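Local atomic coordinates of CD38 molecule (Bos taurus, PDB entry 3GH3), a protein that belongs to the ADP-ribosyl cyclase family of proteins, a group built around a parallel beta sheet flanked by helices. Residues A[82-87]-A[158-163]. Numbering follows the deposited sequence.
Sequences GQQVFW and AESACN
Gly82 and Asn163 bring the two backbones closest, with 5.1 Å between their CA atoms, and the chains spread to 8.7 Å between the CA atoms of Phe86 and Ala158. At the tight end Gly82 N donates to Cys162 O at 3.0 Å; the N-H...O angle of 150° makes it moderately bent, and its donor sits 32° out of the carbonyl plane. The same oxygen receives a weak second bond from a water that accepts from Gln84 N (2.9 Å), so the carbonyl meets the 82-84 loop once directly and once, more weakly, through the water. Beyond it, the side chain of Gln84, extended beyond CG, lays its terminal amide alongside Ala161, the amide carbon CD lying 3.9 Å from Ala161 CB. The CA-CB bond of Phe86 points toward 158-163, and with CG anti to the carbonyl carbon (chi1 -62°) the ring reaches Ala158 CA, 4.0 Å from CZ, and Ala161 CB, both at the ring edge, near its plane. The ring also meets Phe157. A disulfide from Cys162 to Cys81, the residue before Gly82, adds a covalent link where the backbones lie closest. Helix 145-160 here turns through a short loop into strand 164-170, the parallel neighbour of edge strand 85-87 in the four-stranded sheet of this ADP-ribosyl cyclase fold.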
loop_
_atom_site.group_PDB
_atom_site.type_symbol
_atom_site.label_atom_id
_atom_site.label_comp_id
_atom_site.label_asym_id
_atom_site.label_seq_id
_atom_site.Cartn_x
_atom_site.Cartn_y
_atom_site.Cartn_z
ATOM N N GLY A 82 -17.780 -1.842 0.366
ATOM C CA GLY A 82 -18.090 -0.936 -0.732
ATOM C C GLY A 82 -17.283 0.351 -0.779
ATOM O O GLY A 82 -17.549 1.219 -1.601
ATOM N N GLN A 83 -16.296 0.491 0.099
ATOM C CA GLN A 83 -15.621 1.775 0.227
ATOM C C GLN A 83 -14.112 1.701 -0.013
ATOM O O GLN A 83 -13.398 2.696 0.124
ATOM C CB GLN A 83 -15.974 2.421 1.573
ATOM C CG GLN A 83 -17.484 2.675 1.683
ATOM C CD GLN A 83 -17.928 3.251 3.016
ATOM O OE1 GLN A 83 -17.136 3.850 3.749
ATOM N NE2 GLN A 83 -19.215 3.085 3.330
ATOM N N GLN A 84 -13.628 0.529 -0.400
ATOM C CA GLN A 84 -12.194 0.362 -0.636
ATOM C C GLN A 84 -11.723 0.744 -2.036
ATOM O O GLN A 84 -12.371 0.407 -3.017
ATOM C CB GLN A 84 -11.782 -1.072 -0.388
ATOM C CG GLN A 84 -10.925 -1.228 0.808
ATOM C CD GLN A 84 -10.750 -2.662 1.175
ATOM O OE1 GLN A 84 -9.718 -3.279 0.864
ATOM N NE2 GLN A 84 -11.749 -3.213 1.855
ATOM N N VAL A 85 -10.584 1.432 -2.105
ATOM C CA VAL A 85 -9.981 1.834 -3.371
ATOM C C VAL A 85 -8.565 1.278 -3.446
ATOM O O VAL A 85 -7.737 1.537 -2.567
ATOM C CB VAL A 85 -9.931 3.373 -3.526
ATOM C CG1 VAL A 85 -9.201 3.768 -4.824
ATOM C CG2 VAL A 85 -11.338 3.953 -3.520
ATOM N N PHE A 86 -8.307 0.481 -4.475
ATOM C CA PHE A 86 -6.959 0.046 -4.808
ATOM C C PHE A 86 -6.392 0.951 -5.914
ATOM O O PHE A 86 -7.144 1.657 -6.582
ATOM C CB PHE A 86 -6.989 -1.403 -5.283
ATOM C CG PHE A 86 -7.483 -2.364 -4.231
ATOM C CD1 PHE A 86 -6.587 -3.015 -3.395
ATOM C CD2 PHE A 86 -8.843 -2.578 -4.053
ATOM C CE1 PHE A 86 -7.038 -3.889 -2.417
ATOM C CE2 PHE A 86 -9.303 -3.449 -3.070
ATOM C CZ PHE A 86 -8.403 -4.101 -2.258
ATOM N N TRP A 87 -5.074 0.950 -6.087
ATOM C CA TRP A 87 -4.467 1.810 -7.102
ATOM C C TRP A 87 -3.084 1.307 -7.454
ATOM O O TRP A 87 -2.465 0.591 -6.682
ATOM C CB TRP A 87 -4.402 3.263 -6.618
ATOM C CG TRP A 87 -3.572 3.456 -5.378
ATOM C CD1 TRP A 87 -4.002 3.393 -4.068
ATOM C CD2 TRP A 87 -2.167 3.754 -5.323
ATOM N NE1 TRP A 87 -2.941 3.632 -3.212
ATOM C CE2 TRP A 87 -1.805 3.841 -3.958
ATOM C CE3 TRP A 87 -1.180 3.946 -6.294
ATOM C CZ2 TRP A 87 -0.503 4.123 -3.548
ATOM C CZ3 TRP A 87 0.117 4.218 -5.883
ATOM C CH2 TRP A 87 0.439 4.308 -4.520
ATOM N N ALA A 158 -6.644 -6.361 1.223
ATOM C CA ALA A 158 -7.382 -7.069 0.172
ATOM C C ALA A 158 -8.383 -8.104 0.729
ATOM O O ALA A 158 -9.535 -8.158 0.317
ATOM C CB ALA A 158 -6.408 -7.756 -0.804
ATOM N N GLU A 159 -7.905 -8.956 1.629
ATOM C CA GLU A 159 -8.722 -10.013 2.209
ATOM C C GLU A 159 -9.956 -9.405 2.863
ATOM O O GLU A 159 -11.017 -10.023 2.916
ATOM C CB GLU A 159 -7.906 -10.799 3.255
ATOM C CG GLU A 159 -6.771 -11.608 2.651
ATOM C CD GLU A 159 -5.899 -12.301 3.688
ATOM O OE1 GLU A 159 -5.500 -11.652 4.680
ATOM O OE2 GLU A 159 -5.598 -13.499 3.497
ATOM N N SER A 160 -9.795 -8.190 3.367
ATOM C CA SER A 160 -10.840 -7.506 4.119
ATOM C C SER A 160 -11.955 -6.972 3.223
ATOM O O SER A 160 -13.068 -6.689 3.703
ATOM C CB SER A 160 -10.214 -6.371 4.946
ATOM O OG SER A 160 -11.057 -5.231 5.014
ATOM N N ALA A 161 -11.672 -6.834 1.924
ATOM C CA ALA A 161 -12.609 -6.177 0.997
ATOM C C ALA A 161 -13.948 -6.902 0.888
ATOM O O ALA A 161 -13.982 -8.128 0.827
ATOM C CB ALA A 161 -11.985 -6.036 -0.409
ATOM N N CYS A 162 -15.044 -6.135 0.830
ATOM C CA CYS A 162 -16.379 -6.708 0.574
ATOM C C CYS A 162 -17.216 -5.837 -0.348
ATOM O O CYS A 162 -16.993 -4.632 -0.444
ATOM C CB CYS A 162 -17.155 -6.979 1.875
ATOM S SG CYS A 162 -16.894 -5.764 3.174
ATOM N N ASN A 163 -18.202 -6.460 -0.994
ATOM C CA ASN A 163 -19.055 -5.787 -1.980
ATOM C C ASN A 163 -18.213 -5.177 -3.122
ATOM O O ASN A 163 -17.273 -5.804 -3.590
ATOM C CB ASN A 163 -19.990 -4.769 -1.312
ATOM C CG ASN A 163 -20.989 -5.436 -0.343
ATOM O OD1 ASN A 163 -21.179 -6.644 -0.377
ATOM N ND2 ASN A 163 -21.611 -4.645 0.514
HETATM O O HOH W 1 -14.852 -2.003 -1.016
#